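Local coordinates for inactive glucansucrase (Lactobacillus reuteri, PDB 5JBD), which is an inactive, calcium-binding member of glycosyl hydrolase family 70, built round a (beta/alpha)8 barrel with further domains attached, at residues A854-L857 / D861-Y864; S387-H392 / P447-I452; N224-N229 / I288-L293. All blocks are in the same frame, centred on the assembly; numbering follows the deposited sequence.

Contact 1. Residues A854-L857 / D861-Y864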
ATOM      1  N   ALA A 854     -26.810   9.148 -11.577  1.00 34.32           N
ATOM      2  CA  ALA A 854     -28.005   9.482 -10.793  1.00 34.43           C
ATOM      3  C   ALA A 854     -29.061  10.184 -11.639  1.00 35.39           C
ATOM      4  O   ALA A 854     -28.783  11.221 -12.242  1.00 34.98           O
ATOM      5  CB  ALA A 854     -27.623  10.343  -9.597  1.00 34.90           C
ATOM      6  N   VAL A 855     -30.276   9.617 -11.670  1.00 35.59           N
ATOM      7  CA  VAL A 855     -31.338  10.121 -12.530  1.00 37.55           C
ATOM      8  C   VAL A 855     -31.933  11.400 -11.950  1.00 40.09           C
ATOM      9  O   VAL A 855     -32.368  11.431 -10.799  1.00 38.54           O
ATOM     10  CB  VAL A 855     -32.456   9.070 -12.740  1.00 37.22           C
ATOM     11  CG1 VAL A 855     -33.620   9.647 -13.547  1.00 39.02           C
ATOM     12  CG2 VAL A 855     -31.900   7.831 -13.435  1.00 36.69           C
ATOM     13  N   LYS A 856     -31.922  12.446 -12.767  1.00 44.52           N
ATOM     14  CA  LYS A 856     -32.625  13.681 -12.486  1.00 50.20           C
ATOM     15  C   LYS A 856     -33.752  13.810 -13.492  1.00 53.95           C
ATOM     16  O   LYS A 856     -33.601  13.419 -14.654  1.00 58.68           O
ATOM     17  CB  LYS A 856     -31.678  14.875 -12.605  1.00 51.76           C
ATOM     18  CG  LYS A 856     -30.572  14.867 -11.568  1.00 53.14           C
ATOM     19  CD  LYS A 856     -29.644  16.068 -11.681  1.00 56.29           C
ATOM     20  CE  LYS A 856     -28.677  16.090 -10.507  1.00 57.99           C
ATOM     21  NZ  LYS A 856     -27.618  17.135 -10.587  1.00 58.89           N
ATOM     22  N   LEU A 857     -34.881  14.349 -13.043  1.00 55.88           N
ATOM     23  CA  LEU A 857     -36.004  14.648 -13.932  1.00 56.88           C
ATOM     24  C   LEU A 857     -35.642  15.876 -14.776  1.00 57.65           C
ATOM     25  O   LEU A 857     -34.631  16.533 -14.519  1.00 57.47           O
ATOM     26  CB  LEU A 857     -37.306  14.886 -13.136  1.00 57.37           C
ATOM     27  CG  LEU A 857     -38.087  13.744 -12.466  1.00 58.29           C
ATOM     28  CD1 LEU A 857     -39.095  13.180 -13.439  1.00 59.08           C
ATOM     29  CD2 LEU A 857     -37.244  12.620 -11.865  1.00 57.01           C
ATOM     30  N   ASP A 861     -34.821  17.948 -10.488  1.00 49.50           N
ATOM     31  CA  ASP A 861     -35.036  17.190  -9.251  1.00 48.44           C
ATOM     32  C   ASP A 861     -34.491  15.773  -9.382  1.00 47.63           C
ATOM     33  O   ASP A 861     -34.655  15.145 -10.431  1.00 47.16           O
ATOM     34  CB  ASP A 861     -36.528  17.079  -8.925  1.00 49.88           C
ATOM     35  CG  ASP A 861     -37.166  18.403  -8.540  1.00 50.43           C
ATOM     36  OD1 ASP A 861     -36.454  19.409  -8.360  1.00 52.80           O
ATOM     37  OD2 ASP A 861     -38.408  18.418  -8.404  1.00 51.38           O
ATOM     38  N   TYR A 862     -33.860  15.271  -8.322  1.00 44.04           N
ATOM     39  CA  TYR A 862     -33.487  13.859  -8.263  1.00 41.64           C
ATOM     40  C   TYR A 862     -34.736  12.979  -8.258  1.00 40.87           C
ATOM     41  O   TYR A 862     -35.696  13.260  -7.532  1.00 40.58           O
ATOM     42  CB  TYR A 862     -32.654  13.554  -7.017  1.00 40.78           C
ATOM     43  CG  TYR A 862     -31.196  13.941  -7.148  1.00 40.10           C
ATOM     44  CD1 TYR A 862     -30.315  13.166  -7.908  1.00 39.40           C
ATOM     45  CD2 TYR A 862     -30.693  15.080  -6.523  1.00 39.05           C
ATOM     46  CE1 TYR A 862     -28.970  13.521  -8.035  1.00 38.41           C
ATOM     47  CE2 TYR A 862     -29.350  15.444  -6.653  1.00 39.37           C
ATOM     48  CZ  TYR A 862     -28.496  14.665  -7.406  1.00 38.20           C
ATOM     49  OH  TYR A 862     -27.168  15.017  -7.526  1.00 38.34           O
ATOM     50  N   ALA A 863     -34.727  11.935  -9.083  1.00 38.81           N
ATOM     51  CA  ALA A 863     -35.747  10.902  -9.012  1.00 39.35           C
ATOM     52  C   ALA A 863     -35.591  10.196  -7.669  1.00 39.07           C
ATOM     53  O   ALA A 863     -34.479  10.108  -7.128  1.00 39.35           O
ATOM     54  CB  ALA A 863     -35.604   9.909 -10.158  1.00 39.99           C
ATOM     55  N   TYR A 864     -36.701   9.731  -7.111  1.00 38.79           N
ATOM     56  CA  TYR A 864     -36.650   9.082  -5.797  1.00 38.75           C
ATOM     57  C   TYR A 864     -37.775   8.094  -5.649  1.00 39.24           C
ATOM     58  O   TYR A 864     -38.894   8.358  -6.086  1.00 39.86           O
ATOM     59  CB  TYR A 864     -36.701  10.125  -4.672  1.00 38.45           C
ATOM     60  CG  TYR A 864     -36.300   9.597  -3.312  1.00 37.68           C
ATOM     61  CD1 TYR A 864     -34.958   9.539  -2.925  1.00 37.02           C
ATOM     62  CD2 TYR A 864     -37.258   9.161  -2.406  1.00 38.57           C
ATOM     63  CE1 TYR A 864     -34.588   9.055  -1.677  1.00 36.50           C
ATOM     64  CE2 TYR A 864     -36.901   8.676  -1.158  1.00 38.01           C
ATOM     65  CZ  TYR A 864     -35.569   8.632  -0.789  1.00 37.47           C
ATOM     66  OH  TYR A 864     -35.231   8.147   0.463  1.00 37.02           O
TER
HETATM   67  O   HOH W   1     -32.105   9.396  -8.779  1.00 38.87           O
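The carbonyl oxygen of V855 is met from two directions: the N-H of A863 points at it (A863 N to V855 O 3.0 Å), tilted 29° from the carbonyl plane, and a water that also reaches A863 O lies close by. A second backbone bond closes the other end, L857 N donating to D861 O over 2.7 Å, and K856 CA brings a C-H to the same oxygen at 3.2 Å. These two bonds flank K856 and Y862, a non-hydrogen-bonded antiparallel pair and a single beta bridge; with three residues linking the segments, the chain doubles back here in the loop region after strand 841-845. From this pair the two side chains run the same way, side by side. The extended chain of K856 carries its CE over one face of the Y862 ring, K856 CE being 3.4 Å from Y862 CZ; lysine suits the place because CE can rest on an aromatic face while NZ carries on to a weak bond with Q784 OE1. A854 CB comes to the ring edge, 3.8 Å from Y862 CE1, and Y862 OH is bonded to I785 N, tying this loop to strand 784-791. A863, small enough to face the partner segment, touches both V855 CG1 (A863 CB to V855 CG1 3.9 Å) and L857 CD2 (A863 CB to L857 CD2 3.6 Å).

Contact 2. Residues S387-H392 / P447-I452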
ATOM      1  N   SER A 387      15.754   1.392   8.578  1.00 19.47           N
ATOM      2  CA  SER A 387      16.323   1.878   7.322  1.00 19.21           C
ATOM      3  C   SER A 387      16.367   0.726   6.340  1.00 19.34           C
ATOM      4  O   SER A 387      16.305  -0.440   6.738  1.00 18.96           O
ATOM      5  CB  SER A 387      17.735   2.469   7.547  1.00 18.94           C
ATOM      6  OG  SER A 387      18.591   1.532   8.194  1.00 19.54           O
ATOM      7  N   PHE A 388      16.526   1.049   5.068  1.00 19.34           N
ATOM      8  CA  PHE A 388      16.502   0.035   4.025  1.00 20.23           C
ATOM      9  C   PHE A 388      17.271   0.462   2.782  1.00 20.93           C
ATOM     10  O   PHE A 388      17.419   1.658   2.505  1.00 20.13           O
ATOM     11  CB  PHE A 388      15.031  -0.262   3.648  1.00 20.60           C
ATOM     12  CG  PHE A 388      14.304   0.945   3.136  1.00 20.09           C
ATOM     13  CD1 PHE A 388      13.802   1.891   4.027  1.00 20.57           C
ATOM     14  CD2 PHE A 388      14.202   1.185   1.780  1.00 20.40           C
ATOM     15  CE1 PHE A 388      13.163   3.032   3.571  1.00 20.19           C
ATOM     16  CE2 PHE A 388      13.574   2.331   1.309  1.00 20.27           C
ATOM     17  CZ  PHE A 388      13.044   3.242   2.204  1.00 20.75           C
ATOM     18  N   VAL A 389      17.714  -0.549   2.024  1.00 22.39           N
ATOM     19  CA  VAL A 389      18.249  -0.412   0.659  1.00 22.79           C
ATOM     20  C   VAL A 389      17.121  -0.534  -0.377  1.00 23.73           C
ATOM     21  O   VAL A 389      17.118   0.174  -1.393  1.00 22.42           O
ATOM     22  CB  VAL A 389      19.333  -1.486   0.388  1.00 23.45           C
ATOM     23  CG1 VAL A 389      19.743  -1.538  -1.087  1.00 24.26           C
ATOM     24  CG2 VAL A 389      20.569  -1.228   1.266  1.00 23.65           C
ATOM     25  N   THR A 390      16.187  -1.461  -0.136  1.00 22.72           N
ATOM     26  CA  THR A 390      15.034  -1.643  -1.028  1.00 23.49           C
ATOM     27  C   THR A 390      13.788  -1.990  -0.219  1.00 22.33           C
ATOM     28  O   THR A 390      13.888  -2.594   0.844  1.00 22.42           O
ATOM     29  CB  THR A 390      15.283  -2.785  -2.056  1.00 23.58           C
ATOM     30  OG1 THR A 390      16.655  -2.796  -2.490  1.00 22.37           O
ATOM     31  CG2 THR A 390      14.365  -2.629  -3.277  1.00 24.74           C
ATOM     32  N   ASN A 391      12.623  -1.602  -0.721  1.00 21.76           N
ATOM     33  CA  ASN A 391      11.364  -2.195  -0.283  1.00 21.51           C
ATOM     34  C   ASN A 391      10.461  -2.464  -1.495  1.00 22.23           C
ATOM     35  O   ASN A 391      10.813  -2.142  -2.643  1.00 23.09           O
ATOM     36  CB  ASN A 391      10.681  -1.340   0.800  1.00 21.59           C
ATOM     37  CG  ASN A 391      10.264   0.032   0.306  1.00 22.04           C
ATOM     38  OD1 ASN A 391       9.762   0.187  -0.810  1.00 23.05           O
ATOM     39  ND2 ASN A 391      10.464   1.046   1.155  1.00 20.58           N
ATOM     40  N   HIS A 392       9.312  -3.074  -1.248  1.00 22.60           N
ATOM     41  CA  HIS A 392       8.397  -3.492  -2.340  1.00 23.78           C
ATOM     42  C   HIS A 392       7.940  -2.321  -3.230  1.00 23.67           C
ATOM     43  O   HIS A 392       7.817  -2.476  -4.447  1.00 23.73           O
ATOM     44  CB  HIS A 392       7.175  -4.237  -1.779  1.00 23.69           C
ATOM     45  CG  HIS A 392       6.311  -3.397  -0.899  1.00 25.36           C
ATOM     46  ND1 HIS A 392       6.576  -3.203   0.443  1.00 26.85           N
ATOM     47  CD2 HIS A 392       5.215  -2.657  -1.173  1.00 26.72           C
ATOM     48  CE1 HIS A 392       5.666  -2.404   0.958  1.00 27.35           C
ATOM     49  NE2 HIS A 392       4.823  -2.061   0.000  1.00 27.77           N
ATOM     50  N   PRO A 447      25.651  -4.443  -3.399  1.00 23.96           N
ATOM     51  CA  PRO A 447      26.412  -4.959  -2.255  1.00 24.61           C
ATOM     52  C   PRO A 447      26.952  -3.876  -1.313  1.00 23.78           C
ATOM     53  O   PRO A 447      26.823  -4.014  -0.096  1.00 23.37           O
ATOM     54  CB  PRO A 447      27.551  -5.733  -2.910  1.00 25.20           C
ATOM     55  CG  PRO A 447      26.973  -6.208  -4.203  1.00 25.61           C
ATOM     56  CD  PRO A 447      26.122  -5.040  -4.660  1.00 25.45           C
ATOM     57  N   ALA A 448      27.494  -2.797  -1.866  1.00 24.63           N
ATOM     58  CA  ALA A 448      27.987  -1.689  -1.032  1.00 24.39           C
ATOM     59  C   ALA A 448      26.854  -0.959  -0.292  1.00 24.14           C
ATOM     60  O   ALA A 448      27.038  -0.531   0.855  1.00 24.10           O
ATOM     61  CB  ALA A 448      28.827  -0.713  -1.871  1.00 25.40           C
ATOM     62  N   GLN A 449      25.702  -0.789  -0.936  1.00 24.05           N
ATOM     63  CA  GLN A 449      24.561  -0.189  -0.263  1.00 23.56           C
ATOM     64  C   GLN A 449      24.224  -1.001   0.983  1.00 24.19           C
ATOM     65  O   GLN A 449      24.050  -0.426   2.065  1.00 22.14           O
ATOM     66  CB  GLN A 449      23.349  -0.057  -1.180  1.00 23.83           C
ATOM     67  CG  GLN A 449      23.525   1.016  -2.246  1.00 23.36           C
ATOM     68  CD  GLN A 449      22.291   1.236  -3.101  1.00 22.97           C
ATOM     69  OE1 GLN A 449      21.214   1.561  -2.588  1.00 23.11           O
ATOM     70  NE2 GLN A 449      22.443   1.083  -4.418  1.00 23.03           N
ATOM     71  N   TYR A 450      24.179  -2.331   0.838  1.00 22.81           N
ATOM     72  CA  TYR A 450      23.943  -3.213   1.992  1.00 22.78           C
ATOM     73  C   TYR A 450      25.071  -3.212   3.024  1.00 21.76           C
ATOM     74  O   TYR A 450      24.816  -3.342   4.228  1.00 22.38           O
ATOM     75  CB  TYR A 450      23.632  -4.659   1.543  1.00 22.74           C
ATOM     76  CG  TYR A 450      22.163  -4.890   1.296  1.00 23.21           C
ATOM     77  CD1 TYR A 450      21.291  -5.093   2.366  1.00 22.36           C
ATOM     78  CD2 TYR A 450      21.629  -4.879   0.000  1.00 23.32           C
ATOM     79  CE1 TYR A 450      19.932  -5.290   2.155  1.00 23.79           C
ATOM     80  CE2 TYR A 450      20.267  -5.072  -0.219  1.00 24.24           C
ATOM     81  CZ  TYR A 450      19.422  -5.278   0.857  1.00 23.27           C
ATOM     82  OH  TYR A 450      18.071  -5.461   0.667  1.00 23.35           O
ATOM     83  N   ALA A 451      26.316  -3.108   2.570  1.00 21.56           N
ATOM     84  CA  ALA A 451      27.457  -3.069   3.496  1.00 21.30           C
ATOM     85  C   ALA A 451      27.374  -1.853   4.425  1.00 20.55           C
ATOM     86  O   ALA A 451      27.686  -1.963   5.618  1.00 20.37           O
ATOM     87  CB  ALA A 451      28.769  -3.064   2.743  1.00 22.47           C
ATOM     88  N   ILE A 452      26.939  -0.717   3.880  1.00 19.50           N
ATOM     89  CA  ILE A 452      26.691   0.485   4.671  1.00 20.75           C
ATOM     90  C   ILE A 452      25.489   0.277   5.598  1.00 21.55           C
ATOM     91  O   ILE A 452      25.592   0.485   6.817  1.00 20.65           O
ATOM     92  CB  ILE A 452      26.475   1.737   3.762  1.00 20.85           C
ATOM     93  CG1 ILE A 452      27.761   2.106   2.999  1.00 22.46           C
ATOM     94  CG2 ILE A 452      25.938   2.925   4.557  1.00 21.13           C
ATOM     95  CD1 ILE A 452      28.897   2.647   3.859  1.00 22.52           C
TER
HETATM   96  O   HOH W   2      16.820  -3.260   2.023  1.00 22.06           O
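Q449, on helix 446-455, meets V389 with the base of its side chain: Q449 CB lies 3.9 Å from V389 CG2, while its amide oxygen OE1 passes 3.7 Å from V389 CG1. The glutamine offers its CB methylene to the valine, and its long, extended chain still carries the amide to a polar partner, since NE2 is bonded to Y444 O. The next residue, Y450, lays the face of its ring against V389 in a CH-pi contact: V389 CG2 stands 3.9 Å from the centroid of the Y450 ring, only 6° off the normal. V389 has CG1 anti to its backbone N (chi1 170°), which leaves CG2 over the ring centre and brings CG1 toward the rim, 3.7 Å from Y450 CE2. A branched residue thus fills the angle between two neighbouring side chains of one helix. The far end of the tyrosine is polar: a water donates to Y450 OH over 2.9 Å and accepts from T390 N over 2.9 Å, and the hydroxyl is bonded to D467 OD2 and Y464 N as well. D467 OD2 also binds T390 OG1, so one carboxylate oxygen links both segments. Further on, A451 packs on helix 483-496 and I452 on helix 343-354. The contact joins the loop at the C-terminal end of barrel strand 385-388 to a helix of the connection leading to the adjacent parallel strand 460-464, and the V389-to-H392 run is consistent with conserved motif IV of the family 70 (beta/alpha)8 barrel.

Contact 3. Residues N224-N229 / I288-L293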
ATOM      1  N   ASN A 224       2.745  15.874  12.418  1.00 23.86           N
ATOM      2  CA  ASN A 224       2.672  16.995  13.362  1.00 23.95           C
ATOM      3  C   ASN A 224       1.405  17.847  13.262  1.00 24.51           C
ATOM      4  O   ASN A 224       1.196  18.708  14.111  1.00 24.63           O
ATOM      5  CB  ASN A 224       3.923  17.873  13.277  1.00 24.57           C
ATOM      6  CG  ASN A 224       5.195  17.092  13.599  1.00 24.01           C
ATOM      7  OD1 ASN A 224       5.409  16.708  14.750  1.00 24.12           O
ATOM      8  ND2 ASN A 224       5.997  16.800  12.581  1.00 22.79           N
ATOM      9  N   ASN A 225       0.532  17.596  12.281  1.00 24.93           N
ATOM     10  CA  ASN A 225      -0.765  18.300  12.220  1.00 26.53           C
ATOM     11  C   ASN A 225      -1.914  17.567  12.938  1.00 25.85           C
ATOM     12  O   ASN A 225      -3.082  17.893  12.731  1.00 24.97           O
ATOM     13  CB  ASN A 225      -1.157  18.609  10.775  1.00 27.14           C
ATOM     14  CG  ASN A 225      -2.146  19.762  10.673  1.00 28.77           C
ATOM     15  OD1 ASN A 225      -2.044  20.753  11.396  1.00 29.01           O
ATOM     16  ND2 ASN A 225      -3.137  19.614   9.810  1.00 28.89           N
ATOM     17  N   GLN A 226      -1.581  16.621  13.813  1.00 25.84           N
ATOM     18  CA  GLN A 226      -2.587  15.865  14.582  1.00 26.27           C
ATOM     19  C   GLN A 226      -3.597  16.788  15.271  1.00 26.90           C
ATOM     20  O   GLN A 226      -4.803  16.510  15.246  1.00 28.05           O
ATOM     21  CB  GLN A 226      -1.887  14.967  15.611  1.00 25.55           C
ATOM     22  CG  GLN A 226      -2.788  14.004  16.380  1.00 25.44           C
ATOM     23  CD  GLN A 226      -1.998  13.108  17.319  1.00 25.15           C
ATOM     24  OE1 GLN A 226      -0.786  13.257  17.450  1.00 24.76           O
ATOM     25  NE2 GLN A 226      -2.680  12.186  17.985  1.00 24.99           N
ATOM     26  N   ALA A 227      -3.114  17.887  15.858  1.00 26.35           N
ATOM     27  CA  ALA A 227      -3.981  18.837  16.560  1.00 28.03           C
ATOM     28  C   ALA A 227      -4.553  19.953  15.664  1.00 28.09           C
ATOM     29  O   ALA A 227      -5.226  20.829  16.168  1.00 29.22           O
ATOM     30  CB  ALA A 227      -3.250  19.428  17.757  1.00 28.65           C
ATOM     31  N   GLY A 228      -4.326  19.907  14.352  1.00 26.66           N
ATOM     32  CA  GLY A 228      -4.846  20.914  13.430  1.00 27.48           C
ATOM     33  C   GLY A 228      -4.198  22.286  13.492  1.00 29.14           C
ATOM     34  O   GLY A 228      -4.793  23.263  13.055  1.00 30.00           O
ATOM     35  N   ASN A 229      -2.988  22.385  14.049  1.00 30.64           N
ATOM     36  CA  ASN A 229      -2.318  23.685  14.174  1.00 32.19           C
ATOM     37  C   ASN A 229      -0.826  23.667  13.796  1.00 30.84           C
ATOM     38  O   ASN A 229      -0.060  24.507  14.246  1.00 32.74           O
ATOM     39  CB  ASN A 229      -2.516  24.235  15.600  1.00 34.74           C
ATOM     40  CG  ASN A 229      -1.750  23.448  16.652  1.00 36.79           C
ATOM     41  OD1 ASN A 229      -1.192  22.381  16.384  1.00 36.32           O
ATOM     42  ND2 ASN A 229      -1.714  23.980  17.861  1.00 39.81           N
ATOM     43  N   ILE A 288      -2.883   8.849   7.839  1.00 24.68           N
ATOM     44  CA  ILE A 288      -3.975   8.492   8.730  1.00 24.98           C
ATOM     45  C   ILE A 288      -3.917   9.431   9.941  1.00 25.37           C
ATOM     46  O   ILE A 288      -2.839   9.851  10.335  1.00 25.80           O
ATOM     47  CB  ILE A 288      -3.892   7.011   9.168  1.00 24.93           C
ATOM     48  CG1 ILE A 288      -2.581   6.708   9.923  1.00 26.01           C
ATOM     49  CG2 ILE A 288      -4.025   6.094   7.958  1.00 25.26           C
ATOM     50  CD1 ILE A 288      -2.312   5.230  10.169  1.00 25.32           C
ATOM     51  N   ASP A 289      -5.069   9.753  10.509  1.00 25.02           N
ATOM     52  CA  ASP A 289      -5.153  10.519  11.754  1.00 25.86           C
ATOM     53  C   ASP A 289      -4.156   9.931  12.761  1.00 25.56           C
ATOM     54  O   ASP A 289      -4.213   8.743  13.088  1.00 24.25           O
ATOM     55  CB  ASP A 289      -6.586  10.505  12.303  1.00 25.95           C
ATOM     56  CG  ASP A 289      -6.806  11.501  13.440  1.00 26.32           C
ATOM     57  OD1 ASP A 289      -5.943  11.614  14.331  1.00 26.04           O
ATOM     58  OD2 ASP A 289      -7.867  12.159  13.466  1.00 25.29           O
ATOM     59  N   ALA A 290      -3.201  10.759  13.205  1.00 24.61           N
ATOM     60  CA  ALA A 290      -2.121  10.282  14.084  1.00 24.23           C
ATOM     61  C   ALA A 290      -2.581   9.781  15.448  1.00 24.51           C
ATOM     62  O   ALA A 290      -1.807   9.101  16.130  1.00 23.64           O
ATOM     63  CB  ALA A 290      -1.033  11.349  14.250  1.00 24.60           C
ATOM     64  N   ASP A 291      -3.826  10.085  15.845  1.00 24.32           N
ATOM     65  CA  ASP A 291      -4.430   9.474  17.034  1.00 24.26           C
ATOM     66  C   ASP A 291      -4.237   7.966  17.064  1.00 23.59           C
ATOM     67  O   ASP A 291      -4.035   7.395  18.137  1.00 23.17           O
ATOM     68  CB  ASP A 291      -5.940   9.711  17.089  1.00 25.33           C
ATOM     69  CG  ASP A 291      -6.330  11.156  17.260  1.00 26.61           C
ATOM     70  OD1 ASP A 291      -5.477  12.025  17.564  1.00 25.20           O
ATOM     71  OD2 ASP A 291      -7.542  11.427  17.082  1.00 26.83           O
ATOM     72  N   VAL A 292      -4.328   7.312  15.899  1.00 23.17           N
ATOM     73  CA  VAL A 292      -4.283   5.845  15.860  1.00 23.34           C
ATOM     74  C   VAL A 292      -2.891   5.300  16.187  1.00 23.48           C
ATOM     75  O   VAL A 292      -2.768   4.178  16.667  1.00 24.09           O
ATOM     76  CB  VAL A 292      -4.814   5.246  14.539  1.00 24.30           C
ATOM     77  CG1 VAL A 292      -6.224   5.746  14.245  1.00 24.38           C
ATOM     78  CG2 VAL A 292      -3.869   5.506  13.368  1.00 24.70           C
ATOM     79  N   LEU A 293      -1.855   6.107  15.975  1.00 24.31           N
ATOM     80  CA  LEU A 293      -0.501   5.730  16.396  1.00 23.74           C
ATOM     81  C   LEU A 293      -0.354   5.831  17.916  1.00 23.54           C
ATOM     82  O   LEU A 293       0.232   4.950  18.530  1.00 24.27           O
ATOM     83  CB  LEU A 293       0.549   6.574  15.672  1.00 23.99           C
ATOM     84  CG  LEU A 293       0.454   6.644  14.142  1.00 24.22           C
ATOM     85  CD1 LEU A 293       1.464   7.642  13.604  1.00 25.06           C
ATOM     86  CD2 LEU A 293       0.678   5.278  13.518  1.00 24.41           C
TER
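The N-terminal end of helix 291-304 is where Q226, from a type I beta turn running from N225 to G228, meets A290 and D291. Q226 holds CG anti to its backbone N (chi1 -173°) and stays extended, which sends the amide past the methyl of A290, Q226 CD lying 3.7 Å from A290 CB, and on to the carboxylate of D291. There Q226 NE2 donates to D291 OD1 over 2.8 Å in an almost straight bond (177°), with the oxygen in the amide plane and accepting through its anti lone pair; the amide and carboxylate planes stand 50° apart. Glutamine is well chosen, being long enough to cross and able to donate to acids and accept from a lysine at once: NE2 also binds D294 OD2, and OE1 takes K334 NZ. The helix start is fixed from within, D289 OD1 accepting from D291 N at 3.0 Å, a capping bond on its anti side. D289 OD2 and D291 OD2 both bind S822 OG, which gives two neighbouring acids a shared partner, and Q252 NE2 adds a second bond to D291 OD2. G228, whose own phi is positive, closes the turn by bonding its N to N225 O. Around the contact, helix 249-263 contributes Q252, M330 of helix 326-333 packs on both N224 and L293, and the turn belongs to the loop between strands 193-197 and 242-244 of the antiparallel sheet.

In the fold
Contacts 2 and 3 have centres about 30 Å apart and nearest atoms about 14 Å apart. Both draw on the parallel barrel sheet: segment 387-392 runs off the end of strand 385-388 and segment 288-293 follows strand 279-282, whereas 224-229 comes from a loop between strands of the antiparallel sheet. Contact 3 is near the calcium ion, bound by E237, D243, N287 and N751: the side chain of D289 is about 8 Å from the metal. Contact 1 is remote, its centre about 57 Å from contact 2, on the opposite side of the chain's centre, and about 39 Å from contact 3. Its L857 side chain is about 3 Å from a bound sulfate, probably from the crystallisation liquor.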